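Local coordinates for protein PHOX (PDB 4A9V) that hydrolyses phosphate monoesters as an alkaline phosphatase, using a complex iron-calcium cofactor held within a beta-propeller, at residues G290-G295 / R385-V390; T401-A406 / F475-G480; N424-I429 / G501-M506; L448-G453 / G464-I469; I491-D496 / Q510-D515. All coordinates share one frame; numbering follows the deposited sequence. Where two conformers were deposited one is given.

Contact 1 of 5, residues G290-G295 / R385-V390; sequences GDDERG and RPEWIV. With CA (calcium ion), chain R; CA (calcium ion), chain Q; FEO (mu-oxo-diiron), chain S.
The guanidinium of Arg385 meets the carboxylate of Asp292 edge to edge, the two planes only 5° apart, and water 2 also sits at the guanidinium edge; the indole of Trp388 likewise presents the edge bearing NE1 to water 3 and the calcium of chain Q. Together they border the iron-calcium cofactor of the beta-propeller, where the loop after strand 284-290 meets strand 386-391. Arg385 grips side-on: NE donates to Asp292 OD1 at 2.8 Å and NH2 to Asp292 OD2 at 3.0 Å, each on a syn lone pair. Together with the iron bond this salt bridge holds the carboxylate in its rotation, and would be expected to keep it ionised. With CG anti to the backbone N (chi1 179°), Asp292 delivers OD2 to FE2 at 2.0 Å. Glu387 OE2 reaches the same iron at 2.2 Å and binds both calcium ions, while Glu387 OE1 adds a bond to the calcium of chain R. The approach of Asp292 OD2 to Glu387 OE2, 2.8 Å, is therefore two anionic oxygens drawn together by shared metal, not a hydrogen bond. Glu194 and Glu273 bind FE2 too. Next to the site the backbones run close, Gly290 CA and Pro386 CA 5.0 Å apart, and a CB on Gly290 would clash with Glu387 O. Water 1 lies between them, accepting from Gly290 N at 2.8 Å and 2.7 Å from Glu387 O.

Contact 2 of 5, residues T401-A406 / F475-G480; sequences TLTNNA and FNSPDG. With CA (calcium ion), chain R; CA (calcium ion), chain Q.
Two threonines use different rotamers to reach successive carbonyls. In Thr401, OG1 takes the crowded position between the backbone N and the carbonyl carbon (chi1 54°); in Thr403 it stands anti to the backbone N (chi1 -164°). Thr401 OG1 thereby donates to Asp479 O at 2.7 Å, in the carbonyl plane and on a lone pair. Thr403 OG1 donates to Pro478 O at 2.8 Å from well above that carbonyl's plane, a less directional approach. Asn404, with CG in the crowded position, turns its amide so that Ser477 OG lies in the amide plane, 3.0 Å from Asn404 ND2. Ser477 OG in turn donates a hydrogen bond to Asn476 OD1, so this hydroxyl is gripped as acceptor and donor at once. The contact joins two sheets of the beta-propeller: strand 398-402 belongs to the long sheet that ends in 386-391, and strand 478-483 opens the following four-stranded one. Asp479 and Gly480 both face Leu492, a classic beta bulge within that second sheet. At the bulge Asp479 points away from the threonines, its CG anti to the backbone N, and its carboxylate goes to metal. OD2 of Asp479 bridges the ions, 2.3 Å from the calcium of chain R and 2.5 Å from that of chain Q, and OD1 also binds the latter. The threonine bonds thus hold the peptide groups on both sides of a calcium ligand. Backbone carbon contributes too: Ser477 CA approaches Thr403 O at 3.3 Å in a nearly straight CA-H...O contact.

Contact 3 of 5, residues N424-I429 / G501-M506; sequences NVYGQI and GDFAGM
The two backbones stay well apart, with Val425 CA and Asp502 CA 8.2 Å from each other; 424-429 is a loop running into strand 428-434, while a type II beta turn from Phe503 to Met506 shapes the other segment. Side chains therefore span the gap. Tyr426 extends tip first, and its OH donates to Asp502 O at 2.7 Å, in the carbonyl plane and on a lone pair. Asn454 gives the same carbonyl oxygen a second hydrogen bond, while the Asp502 carboxylate turns to His458. Along the flank of the phenol, Tyr426 CE1 lies 3.8 Å from Phe503 CE1; the rings meet obliquely, their planes at 67°. Met506 CE packs near the same carbon, Tyr426 CE1, at 3.9 Å. Val425 CG2 sits 3.6 Å above the Tyr426 ring plane, over its centre, and touches Phe503 CZ at 4.1 Å. Asp502 CB covers the centre of one face of the Phe503 ring, and Val425 O lies at that ring's edge. A leucine in place of Tyr426 would lose the hydroxyl bonded to Asp502 O, and would probably loosen the packing against Phe503 and Met506. The tyrosine's own position is set from within its loop: Asn424 OD1 accepts from Tyr426 N and, more nearly straight, from Gly427 N at 3.0 Å, while Asn424 ND2 holds Gln428 OE1. That pattern is an Asx turn extended into an Asx motif, which here bends the chain ahead of a propeller strand and presents the aromatic ring to a neighbouring loop.

Contact 4 of 5, residues L448-G453 / G464-I469; sequences LFVVAG and GGSSNI
Segment 448-453 carries the end of strand 443-451, where Phe449 and Val450 both face Ile429 in a classic beta bulge, and 464-469 is a loop closed by a type I beta turn from Ser466 to Ile469. The backbones come closest at Gly453 and Gly465, whose CA atoms are 3.9 Å apart. A side chain is hard to place at either: a CB on Gly465 would clash with Val451 O, and one on Gly453 with Gly465 N. Next to this glycine pair Ser466 N donates to Val451 O at 2.9 Å, in the carbonyl plane and on a lone pair. The return bond comes from a side chain. With OG between the backbone N and the carbonyl carbon (chi1 54°), Ser466 OG accepts from Val451 N at 2.9 Å, almost straight at 174°. The hydroxyl then donates to Asn468 OD1 at 2.7 Å, and Asn468 ND2, at the other end of the amide, reaches Phe449 O at 3.1 Å. Asn468 CG also occupies the crowded position, folding the amide back over the turn, and ND2 has a second acceptor in Gly519 O. Val450 CG2 packs against this polar chain, beside Ser466 OG, and touches Ile469 CD1 at 3.6 Å, the two side chains crossing at about a right angle. Ile469 continues onto Phe475. The chemistry implies hydrogen bonds of defined direction: Ser466 OG is both acceptor and donor, fixing its proton and the Asn468 amide flip, and two side chains with Ser466 N serve Val451 N, Val451 O and Phe449 O in place of a strand ladder.

Contact 5 of 5, residues I491-D496 / Q510-D515; sequences ILTDGD and QMLCAD. With CA (calcium ion), chain R; LI (lithium ion), chain G.
Strands 489-493 and 510-514 are the central antiparallel pair of a four-stranded sheet of the beta-propeller, and the first of them leads straight into a metal ligand. The local axes run 158° apart, 4.7 Å at closest approach. Ile491 and Leu512 form a hydrogen-bonded pair, Ile491 N to Leu512 O at 2.9 Å and Leu512 N to Ile491 O at 2.8 Å; Leu492 and Met511 form the adjoining non-hydrogen-bonded pair. The latter two side chains lie alongside each other, Leu492 CD1 3.9 Å from Met511 SD. On the opposite face Ile491 CD1 touches Ala514 CB at 4.0 Å. At Thr493 the ladder changes character. Thr493 N still donates to Gln510 O, nearly along its C=O axis, but Gln510 N turns to the side chain, giving Thr493 OG1 a bond of 3.0 Å. The crowded chi1 of 77° puts OG1 there, and OG1 also bonds Asn509. A valine in place of Thr493 would remove this oxygen, and would probably leave Gln510 N without that partner and disturb the turn into the metal site. One residue on, Asp494 points away from strand 510-514: OD2 binds the calcium of chain R at 2.4 Å, and OD1 binds lithium, which Glu532 also ligates, at 2.4 Å. An antiparallel pair of a propeller sheet here runs directly into a metal-binding loop headed by Asp494.

Contacts 1, 2 and 5 are buried and converge on the calcium of chain R, bringing it Glu387, Asp479 and Asp494; contacts 1 and 2 also share the chain Q calcium, while only contact 1 reaches iron. Contacts 3 and 4 lie farther out, their centres about 21 and 23 Å from the centre of the chain, without metal; contact 4 is still buried, contact 3 partly so. Strands 386-391, 398-402, 428-434 and 443-451 are successive neighbours in one sheet, and run through contacts 1 to 4; contact 5 continues from contact 2 across strand 478-483. Chemistry follows position: carboxylates inside, hydroxyl and amide bonds to backbone between sheets and loops, aromatic packing in contact 3, and regular strand pairing in contact 5.

Contact 1 of 5, residues G290-G295 / R385-V390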
# COMPACT_ATOMS: atom_id res chain seq x y z
N GLY A 290 -1.96 -7.97 3.05
CA GLY A 290 -2.88 -7.48 4.07
C GLY A 290 -4.14 -6.89 3.46
O GLY A 290 -4.12 -6.34 2.36
N ASP A 291 -5.25 -7.00 4.20
CA ASP A 291 -6.54 -6.38 3.89
C ASP A 291 -6.78 -5.26 4.90
O ASP A 291 -7.04 -5.54 6.07
CB ASP A 291 -7.64 -7.45 4.00
CG ASP A 291 -9.00 -6.96 3.59
OD1 ASP A 291 -9.13 -5.83 3.08
OD2 ASP A 291 -9.96 -7.76 3.72
N ASP A 292 -6.61 -4.01 4.48
CA ASP A 292 -6.63 -2.90 5.44
C ASP A 292 -8.06 -2.46 5.74
O ASP A 292 -8.60 -1.54 5.14
CB ASP A 292 -5.78 -1.73 4.98
CG ASP A 292 -5.84 -0.57 5.95
OD1 ASP A 292 -6.39 -0.75 7.06
OD2 ASP A 292 -5.31 0.51 5.62
N GLU A 293 -8.64 -3.10 6.75
CA GLU A 293 -9.87 -2.64 7.35
C GLU A 293 -9.90 -3.20 8.77
O GLU A 293 -9.29 -4.24 9.04
CB GLU A 293 -11.07 -3.11 6.53
CG GLU A 293 -12.40 -2.55 7.00
CD GLU A 293 -13.54 -2.77 6.02
OE1 GLU A 293 -13.31 -2.81 4.79
OE2 GLU A 293 -14.69 -2.85 6.49
N ARG A 294 -10.53 -2.48 9.69
CA ARG A 294 -10.60 -2.92 11.07
C ARG A 294 -11.23 -4.31 11.11
O ARG A 294 -12.34 -4.50 10.61
CB ARG A 294 -11.43 -1.96 11.92
CG ARG A 294 -10.77 -0.61 12.14
CD ARG A 294 -11.66 0.28 13.00
NE ARG A 294 -12.55 1.10 12.19
CZ ARG A 294 -12.22 2.30 11.72
NH1 ARG A 294 -11.04 2.83 12.01
NH2 ARG A 294 -12.99 2.87 10.80
N GLY A 295 -10.55 -5.26 11.73
CA GLY A 295 -11.10 -6.59 11.91
C GLY A 295 -11.01 -7.51 10.71
O GLY A 295 -11.62 -8.59 10.72
N ARG A 385 -6.18 -3.74 11.37
CA ARG A 385 -5.82 -3.02 10.14
C ARG A 385 -4.42 -3.36 9.64
O ARG A 385 -3.52 -2.52 9.64
CB ARG A 385 -5.96 -1.52 10.32
CG ARG A 385 -7.38 -1.06 10.56
CD ARG A 385 -7.45 0.45 10.53
NE ARG A 385 -7.05 0.95 9.23
CZ ARG A 385 -6.55 2.15 9.00
NH1 ARG A 385 -6.67 3.09 9.94
NH2 ARG A 385 -6.08 2.47 7.80
N PRO A 386 -4.27 -4.56 9.08
CA PRO A 386 -3.03 -4.88 8.38
C PRO A 386 -2.76 -3.92 7.24
O PRO A 386 -3.61 -3.71 6.38
CB PRO A 386 -3.28 -6.30 7.83
CG PRO A 386 -4.45 -6.82 8.59
CD PRO A 386 -5.27 -5.64 8.96
N GLU A 387 -1.57 -3.32 7.25
CA GLU A 387 -1.12 -2.54 6.11
C GLU A 387 0.09 -3.23 5.48
O GLU A 387 -0.06 -4.36 5.00
CB GLU A 387 -0.97 -1.05 6.46
CG GLU A 387 -2.34 -0.41 6.70
CD GLU A 387 -2.33 1.11 6.65
OE1 GLU A 387 -1.93 1.72 7.66
OE2 GLU A 387 -2.75 1.70 5.62
N TRP A 388 1.25 -2.61 5.42
CA TRP A 388 2.33 -3.19 4.61
C TRP A 388 2.96 -4.40 5.27
O TRP A 388 3.14 -4.46 6.48
CB TRP A 388 3.43 -2.17 4.35
CG TRP A 388 3.05 -1.05 3.44
CD1 TRP A 388 1.93 -0.23 3.51
CD2 TRP A 388 3.92 -0.43 2.46
NE1 TRP A 388 2.05 0.81 2.63
CE2 TRP A 388 3.24 0.78 2.01
CE3 TRP A 388 5.21 -0.69 2.00
CZ2 TRP A 388 3.82 1.65 1.11
CZ3 TRP A 388 5.79 0.22 1.11
CH2 TRP A 388 5.11 1.36 0.68
N ILE A 389 3.42 -5.31 4.41
CA ILE A 389 4.20 -6.48 4.80
C ILE A 389 5.53 -6.45 4.07
O ILE A 389 5.59 -6.12 2.87
CB ILE A 389 3.42 -7.77 4.46
CG1 ILE A 389 2.09 -7.79 5.21
CG2 ILE A 389 4.25 -9.00 4.81
CD1 ILE A 389 1.14 -8.90 4.80
N VAL A 390 6.60 -6.83 4.77
CA VAL A 390 7.91 -6.98 4.13
C VAL A 390 8.57 -8.26 4.64
O VAL A 390 8.26 -8.75 5.73
CB VAL A 390 8.85 -5.77 4.39
CG1 VAL A 390 8.33 -4.53 3.69
CG2 VAL A 390 9.05 -5.54 5.88
CA CA R . -2.76 3.95 6.81
CA CA Q . -1.15 2.94 3.67
FE1 FEO S . -3.88 3.06 1.24
FE2 FEO S . -4.16 1.10 4.09
O FEO S . -3.51 2.62 3.11
O HOH W 1 -0.28 -5.81 2.68
O HOH W 2 -4.86 4.41 5.74
O HOH W 3 0.12 2.61 1.53
O HOH W 4 -2.22 4.42 1.50
O HOH W 5 0.54 4.77 3.51
O HOH W 6 -2.62 4.98 4.44

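Contact 2 of 5, residues T401-A406 / F475-G480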
# COMPACT_ATOMS: atom_id res chain seq x y z
N THR A 401 2.62 -4.22 9.51
CA THR A 401 2.04 -3.20 10.37
C THR A 401 0.56 -3.49 10.62
O THR A 401 -0.16 -3.97 9.73
CB THR A 401 2.22 -1.80 9.77
OG1 THR A 401 1.70 -1.79 8.44
CG2 THR A 401 3.68 -1.39 9.77
N LEU A 402 0.15 -3.25 11.85
CA LEU A 402 -1.25 -3.29 12.25
C LEU A 402 -1.53 -1.89 12.78
O LEU A 402 -1.09 -1.52 13.87
CB LEU A 402 -1.43 -4.35 13.34
CG LEU A 402 -1.08 -5.79 12.96
CD1 LEU A 402 -1.18 -6.71 14.17
CD2 LEU A 402 -2.00 -6.27 11.85
N THR A 403 -2.06 -1.04 11.90
CA THR A 403 -1.81 0.38 12.05
C THR A 403 -2.53 0.98 13.26
O THR A 403 -1.99 1.86 13.93
CB THR A 403 -2.10 1.14 10.74
OG1 THR A 403 -1.48 2.43 10.81
CG2 THR A 403 -3.58 1.31 10.46
N ASN A 404 -3.74 0.50 13.53
CA ASN A 404 -4.54 0.86 14.70
C ASN A 404 -5.89 0.14 14.58
O ASN A 404 -6.15 -0.54 13.58
CB ASN A 404 -4.73 2.38 14.83
CG ASN A 404 -5.22 3.03 13.55
OD1 ASN A 404 -6.29 2.69 13.03
ND2 ASN A 404 -4.46 4.00 13.05
N ASN A 405 -6.70 0.20 15.63
CA ASN A 405 -8.06 -0.32 15.57
C ASN A 405 -8.86 0.17 16.76
O ASN A 405 -8.87 -0.46 17.82
CB ASN A 405 -8.07 -1.84 15.52
CG ASN A 405 -9.47 -2.41 15.38
OD1 ASN A 405 -10.44 -1.67 15.27
ND2 ASN A 405 -9.56 -3.73 15.28
N ALA A 406 -9.55 1.27 16.56
CA ALA A 406 -10.34 1.88 17.61
C ALA A 406 -11.47 0.96 18.09
O ALA A 406 -12.02 1.17 19.17
CB ALA A 406 -10.91 3.20 17.10
N PHE A 475 5.94 7.34 18.07
CA PHE A 475 5.21 7.56 16.82
C PHE A 475 3.86 6.84 16.92
O PHE A 475 3.63 6.06 17.85
CB PHE A 475 6.01 7.03 15.63
CG PHE A 475 6.30 5.55 15.70
CD1 PHE A 475 7.42 5.08 16.39
CD2 PHE A 475 5.44 4.63 15.12
CE1 PHE A 475 7.67 3.72 16.47
CE2 PHE A 475 5.69 3.27 15.21
CZ PHE A 475 6.79 2.81 15.90
N ASN A 476 2.98 7.08 15.97
CA ASN A 476 1.73 6.33 15.93
C ASN A 476 1.36 5.91 14.53
O ASN A 476 1.76 6.56 13.55
CB ASN A 476 0.59 7.10 16.61
CG ASN A 476 0.02 8.20 15.74
OD1 ASN A 476 -1.00 8.01 15.07
ND2 ASN A 476 0.64 9.38 15.78
N SER A 477 0.61 4.82 14.44
CA SER A 477 0.04 4.33 13.19
C SER A 477 1.11 4.03 12.14
O SER A 477 1.07 4.54 11.02
CB SER A 477 -0.98 5.34 12.65
OG SER A 477 -1.99 5.61 13.60
N PRO A 478 2.04 3.12 12.46
CA PRO A 478 2.93 2.63 11.42
C PRO A 478 2.12 2.01 10.29
O PRO A 478 1.07 1.41 10.52
CB PRO A 478 3.77 1.58 12.15
CG PRO A 478 2.85 1.07 13.21
CD PRO A 478 2.05 2.26 13.66
N ASP A 479 2.61 2.16 9.06
CA ASP A 479 1.82 1.85 7.88
C ASP A 479 2.77 1.23 6.85
O ASP A 479 2.89 -0.00 6.79
CB ASP A 479 1.10 3.14 7.40
CG ASP A 479 0.25 2.95 6.15
OD1 ASP A 479 0.55 2.08 5.31
OD2 ASP A 479 -0.64 3.80 5.94
N GLY A 480 3.57 2.05 6.18
CA GLY A 480 4.56 1.53 5.26
C GLY A 480 5.74 0.89 5.96
O GLY A 480 6.12 1.27 7.07
CA CA R . -2.76 3.95 6.81
CA CA Q . -1.15 2.94 3.67
O HOH W 4 -2.22 4.42 1.50
O HOH W 3 0.12 2.61 1.53
O HOH W 5 0.54 4.77 3.51
O HOH W 6 -2.62 4.98 4.44
O HOH W 2 -4.86 4.41 5.74

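Contact 3 of 5, residues N424-I429 / G501-M506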
# COMPACT_ATOMS: atom_id res chain seq x y z
N ASN A 424 -7.52 0.70 20.22
CA ASN A 424 -6.11 0.83 19.88
C ASN A 424 -5.90 2.00 18.93
O ASN A 424 -6.30 1.96 17.77
CB ASN A 424 -5.68 -0.48 19.23
CG ASN A 424 -4.26 -0.44 18.69
OD1 ASN A 424 -3.44 0.37 19.12
ND2 ASN A 424 -3.95 -1.38 17.80
N VAL A 425 -5.33 3.09 19.45
CA VAL A 425 -5.10 4.28 18.65
C VAL A 425 -3.68 4.39 18.11
O VAL A 425 -3.39 5.29 17.32
CB VAL A 425 -5.48 5.57 19.41
CG1 VAL A 425 -6.92 5.50 19.88
CG2 VAL A 425 -4.54 5.82 20.58
N TYR A 426 -2.79 3.49 18.53
CA TYR A 426 -1.36 3.63 18.20
C TYR A 426 -0.82 2.62 17.20
O TYR A 426 0.11 2.93 16.46
CB TYR A 426 -0.50 3.58 19.46
CG TYR A 426 -0.78 4.69 20.45
CD1 TYR A 426 -0.43 6.00 20.16
CD2 TYR A 426 -1.32 4.42 21.70
CE1 TYR A 426 -0.65 7.02 21.08
CE2 TYR A 426 -1.52 5.42 22.63
CZ TYR A 426 -1.15 6.71 22.33
OH TYR A 426 -1.38 7.69 23.27
N GLY A 427 -1.31 1.38 17.27
CA GLY A 427 -0.82 0.32 16.39
C GLY A 427 0.38 -0.45 16.92
O GLY A 427 0.87 -0.23 18.03
N GLN A 428 0.83 -1.39 16.09
CA GLN A 428 1.88 -2.31 16.47
C GLN A 428 2.44 -2.95 15.19
O GLN A 428 1.83 -2.83 14.12
CB GLN A 428 1.36 -3.38 17.46
CG GLN A 428 0.26 -4.29 16.93
CD GLN A 428 -1.14 -3.83 17.29
OE1 GLN A 428 -1.35 -2.69 17.69
NE2 GLN A 428 -2.12 -4.69 17.06
N ILE A 429 3.64 -3.52 15.30
CA ILE A 429 4.24 -4.24 14.18
C ILE A 429 4.39 -5.71 14.57
O ILE A 429 5.03 -6.06 15.58
CB ILE A 429 5.60 -3.66 13.75
CG1 ILE A 429 5.44 -2.18 13.39
CG2 ILE A 429 6.14 -4.46 12.57
CD1 ILE A 429 6.73 -1.50 12.98
N GLY A 501 -3.00 15.64 22.93
CA GLY A 501 -3.75 14.55 23.56
C GLY A 501 -2.95 13.26 23.59
O GLY A 501 -1.81 13.24 24.07
N ASP A 502 -3.52 12.20 23.03
CA ASP A 502 -2.83 10.90 22.99
C ASP A 502 -1.55 10.98 22.16
O ASP A 502 -0.69 10.10 22.26
CB ASP A 502 -3.74 9.82 22.39
CG ASP A 502 -4.72 9.25 23.40
OD1 ASP A 502 -4.54 9.45 24.62
OD2 ASP A 502 -5.60 8.47 22.97
N PHE A 503 -1.42 12.02 21.35
CA PHE A 503 -0.33 12.11 20.38
C PHE A 503 0.60 13.27 20.71
O PHE A 503 1.48 13.60 19.92
CB PHE A 503 -0.91 12.25 18.98
CG PHE A 503 -1.96 11.22 18.66
CD1 PHE A 503 -1.60 9.89 18.51
CD2 PHE A 503 -3.31 11.54 18.77
CE1 PHE A 503 -2.57 8.92 18.35
CE2 PHE A 503 -4.28 10.57 18.61
CZ PHE A 503 -3.91 9.25 18.43
N ALA A 504 0.50 13.80 21.92
CA ALA A 504 1.37 14.90 22.34
C ALA A 504 2.83 14.46 22.25
O ALA A 504 3.22 13.46 22.86
CB ALA A 504 1.04 15.35 23.75
N GLY A 505 3.63 15.23 21.52
CA GLY A 505 5.05 14.94 21.38
C GLY A 505 5.43 14.16 20.14
O GLY A 505 6.61 13.94 19.89
N MET A 506 4.44 13.69 19.39
CA MET A 506 4.73 12.87 18.21
C MET A 506 4.92 13.67 16.93
O MET A 506 5.52 13.18 15.97
CB MET A 506 3.64 11.83 18.02
CG MET A 506 3.68 10.77 19.11
SD MET A 506 2.30 9.62 19.01
CE MET A 506 2.85 8.40 20.20

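Contact 4 of 5, residues L448-G453 / G464-I469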
# COMPACT_ATOMS: atom_id res chain seq x y z
N LEU A 448 5.18 -9.66 18.63
CA LEU A 448 5.02 -8.23 18.36
C LEU A 448 6.38 -7.53 18.48
O LEU A 448 6.90 -7.30 19.57
CB LEU A 448 3.98 -7.57 19.25
CG LEU A 448 2.53 -7.98 18.97
CD1 LEU A 448 1.56 -7.16 19.81
CD2 LEU A 448 2.16 -7.89 17.49
N PHE A 449 6.94 -7.19 17.32
CA PHE A 449 8.22 -6.51 17.24
C PHE A 449 8.20 -5.15 17.94
O PHE A 449 9.18 -4.77 18.58
CB PHE A 449 8.62 -6.34 15.76
CG PHE A 449 9.89 -5.59 15.56
CD1 PHE A 449 11.10 -6.15 15.94
CD2 PHE A 449 9.89 -4.29 15.08
CE1 PHE A 449 12.28 -5.43 15.85
CE2 PHE A 449 11.07 -3.59 14.94
CZ PHE A 449 12.26 -4.14 15.35
N VAL A 450 7.10 -4.42 17.83
CA VAL A 450 6.92 -3.21 18.62
C VAL A 450 5.43 -2.99 18.84
O VAL A 450 4.61 -3.37 18.01
CB VAL A 450 7.57 -1.98 17.94
CG1 VAL A 450 6.85 -1.60 16.66
CG2 VAL A 450 7.62 -0.80 18.91
N VAL A 451 5.09 -2.44 20.00
CA VAL A 451 3.75 -1.95 20.27
C VAL A 451 3.84 -0.43 20.45
O VAL A 451 4.50 0.04 21.38
CB VAL A 451 3.15 -2.59 21.53
CG1 VAL A 451 1.72 -2.12 21.72
CG2 VAL A 451 3.21 -4.11 21.44
N ALA A 452 3.36 0.32 19.47
CA ALA A 452 3.48 1.76 19.52
C ALA A 452 2.67 2.31 20.69
O ALA A 452 1.68 1.72 21.11
CB ALA A 452 3.03 2.39 18.21
N GLY A 453 3.11 3.45 21.21
CA GLY A 453 2.40 4.09 22.31
C GLY A 453 3.00 5.44 22.63
O GLY A 453 3.92 5.91 21.95
N GLY A 464 1.27 3.21 26.86
CA GLY A 464 2.64 3.70 26.80
C GLY A 464 3.53 2.96 25.81
O GLY A 464 4.66 3.39 25.55
N GLY A 465 3.05 1.85 25.27
CA GLY A 465 3.79 1.08 24.28
C GLY A 465 4.76 0.09 24.90
O GLY A 465 4.92 0.01 26.13
N SER A 466 5.46 -0.63 24.05
CA SER A 466 6.49 -1.55 24.47
C SER A 466 7.81 -0.82 24.76
O SER A 466 7.96 0.37 24.49
CB SER A 466 6.70 -2.64 23.41
OG SER A 466 6.96 -2.08 22.13
N SER A 467 8.75 -1.55 25.34
CA SER A 467 9.89 -0.91 25.96
C SER A 467 10.85 -0.29 24.95
O SER A 467 11.73 0.49 25.33
CB SER A 467 10.64 -1.91 26.83
OG SER A 467 11.06 -3.01 26.05
N ASN A 468 10.77 -0.71 23.69
CA ASN A 468 11.56 -0.09 22.62
C ASN A 468 10.96 1.21 22.09
O ASN A 468 11.57 1.89 21.25
CB ASN A 468 11.89 -1.08 21.49
CG ASN A 468 10.68 -1.86 20.95
OD1 ASN A 468 9.65 -2.03 21.61
ND2 ASN A 468 10.87 -2.43 19.76
N ILE A 469 9.82 1.61 22.65
CA ILE A 469 9.27 2.95 22.47
C ILE A 469 9.67 3.82 23.66
O ILE A 469 9.46 3.44 24.81
CB ILE A 469 7.73 2.91 22.36
CG1 ILE A 469 7.30 2.11 21.13
CG2 ILE A 469 7.16 4.32 22.32
CD1 ILE A 469 7.78 2.67 19.81

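Contact 5 of 5, residues I491-D496 / Q510-D515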
# COMPACT_ATOMS: atom_id res chain seq x y z
N ILE A 491 10.34 2.22 8.75
CA ILE A 491 8.96 2.27 9.22
C ILE A 491 8.38 3.64 8.90
O ILE A 491 8.97 4.66 9.26
CB ILE A 491 8.89 2.08 10.75
CG1 ILE A 491 9.48 0.73 11.17
CG2 ILE A 491 7.46 2.23 11.24
CD1 ILE A 491 9.80 0.63 12.65
N LEU A 492 7.27 3.68 8.16
CA LEU A 492 6.69 4.92 7.67
C LEU A 492 5.33 5.09 8.36
O LEU A 492 4.63 4.11 8.55
CB LEU A 492 6.51 4.84 6.15
CG LEU A 492 7.79 4.86 5.31
CD1 LEU A 492 8.66 3.62 5.45
CD2 LEU A 492 7.44 5.06 3.85
N THR A 493 4.96 6.31 8.72
CA THR A 493 3.73 6.51 9.48
C THR A 493 2.63 7.26 8.75
O THR A 493 2.87 8.16 7.94
CB THR A 493 3.96 7.14 10.87
OG1 THR A 493 4.20 8.56 10.76
CG2 THR A 493 5.11 6.50 11.58
N ASP A 494 1.40 6.87 9.08
CA ASP A 494 0.18 7.52 8.63
C ASP A 494 -0.77 7.65 9.82
O ASP A 494 -1.74 6.91 9.95
CB ASP A 494 -0.49 6.70 7.53
CG ASP A 494 -1.88 7.20 7.21
OD1 ASP A 494 -2.09 8.43 7.34
OD2 ASP A 494 -2.76 6.37 6.89
N GLY A 495 -0.40 8.52 10.75
CA GLY A 495 -1.10 8.63 12.00
C GLY A 495 -1.64 10.01 12.25
O GLY A 495 -1.63 10.88 11.38
N ASP A 496 -2.12 10.20 13.47
CA ASP A 496 -2.63 11.46 13.94
C ASP A 496 -1.47 12.44 14.14
O ASP A 496 -0.46 12.10 14.75
CB ASP A 496 -3.39 11.23 15.25
CG ASP A 496 -4.09 12.47 15.75
OD1 ASP A 496 -3.39 13.47 15.98
OD2 ASP A 496 -5.31 12.40 15.99
N GLN A 510 6.14 10.62 9.75
CA GLN A 510 7.56 10.44 9.89
C GLN A 510 8.01 9.08 9.40
O GLN A 510 7.20 8.22 9.05
CB GLN A 510 7.93 10.63 11.35
CG GLN A 510 7.24 9.67 12.28
CD GLN A 510 7.37 10.08 13.73
OE1 GLN A 510 8.22 9.55 14.46
NE2 GLN A 510 6.51 10.99 14.16
N MET A 511 9.33 8.93 9.30
CA MET A 511 9.94 7.66 8.98
C MET A 511 10.98 7.35 10.04
O MET A 511 11.76 8.23 10.43
CB MET A 511 10.56 7.69 7.58
CG MET A 511 11.19 6.37 7.15
SD MET A 511 11.48 6.24 5.37
CE MET A 511 12.71 7.50 5.14
N LEU A 512 11.00 6.10 10.47
CA LEU A 512 11.93 5.62 11.47
C LEU A 512 12.70 4.43 10.92
O LEU A 512 12.37 3.89 9.86
CB LEU A 512 11.20 5.23 12.76
CG LEU A 512 10.24 6.30 13.32
CD1 LEU A 512 8.80 6.03 12.94
CD2 LEU A 512 10.39 6.45 14.83
N CYS A 513 13.77 4.07 11.60
CA CYS A 513 14.59 2.94 11.21
C CYS A 513 14.81 2.05 12.42
O CYS A 513 15.07 2.54 13.52
CB CYS A 513 15.94 3.44 10.68
SG CYS A 513 16.89 2.19 9.79
N ALA A 514 14.72 0.74 12.21
CA ALA A 514 14.78 -0.23 13.29
C ALA A 514 15.81 -1.32 13.01
O ALA A 514 16.02 -1.71 11.85
CB ALA A 514 13.41 -0.85 13.51
N ASP A 515 16.36 -1.85 14.09
CA ASP A 515 17.24 -3.02 14.07
C ASP A 515 16.42 -4.25 14.46
O ASP A 515 15.96 -4.34 15.60
CB ASP A 515 18.38 -2.79 15.07
CG ASP A 515 19.41 -3.88 15.06
OD1 ASP A 515 19.03 -5.06 14.92
OD2 ASP A 515 20.61 -3.57 15.21
CA CA R . -2.76 3.95 6.81
LI LI G . -4.01 8.63 5.87
O HOH W 7 -4.71 7.04 5.11
O HOH W 8 -4.62 9.25 7.67
O HOH W 9 -3.23 10.95 6.68
O HOH W 6 -2.62 4.98 4.44
O HOH W 2 -4.86 4.41 5.74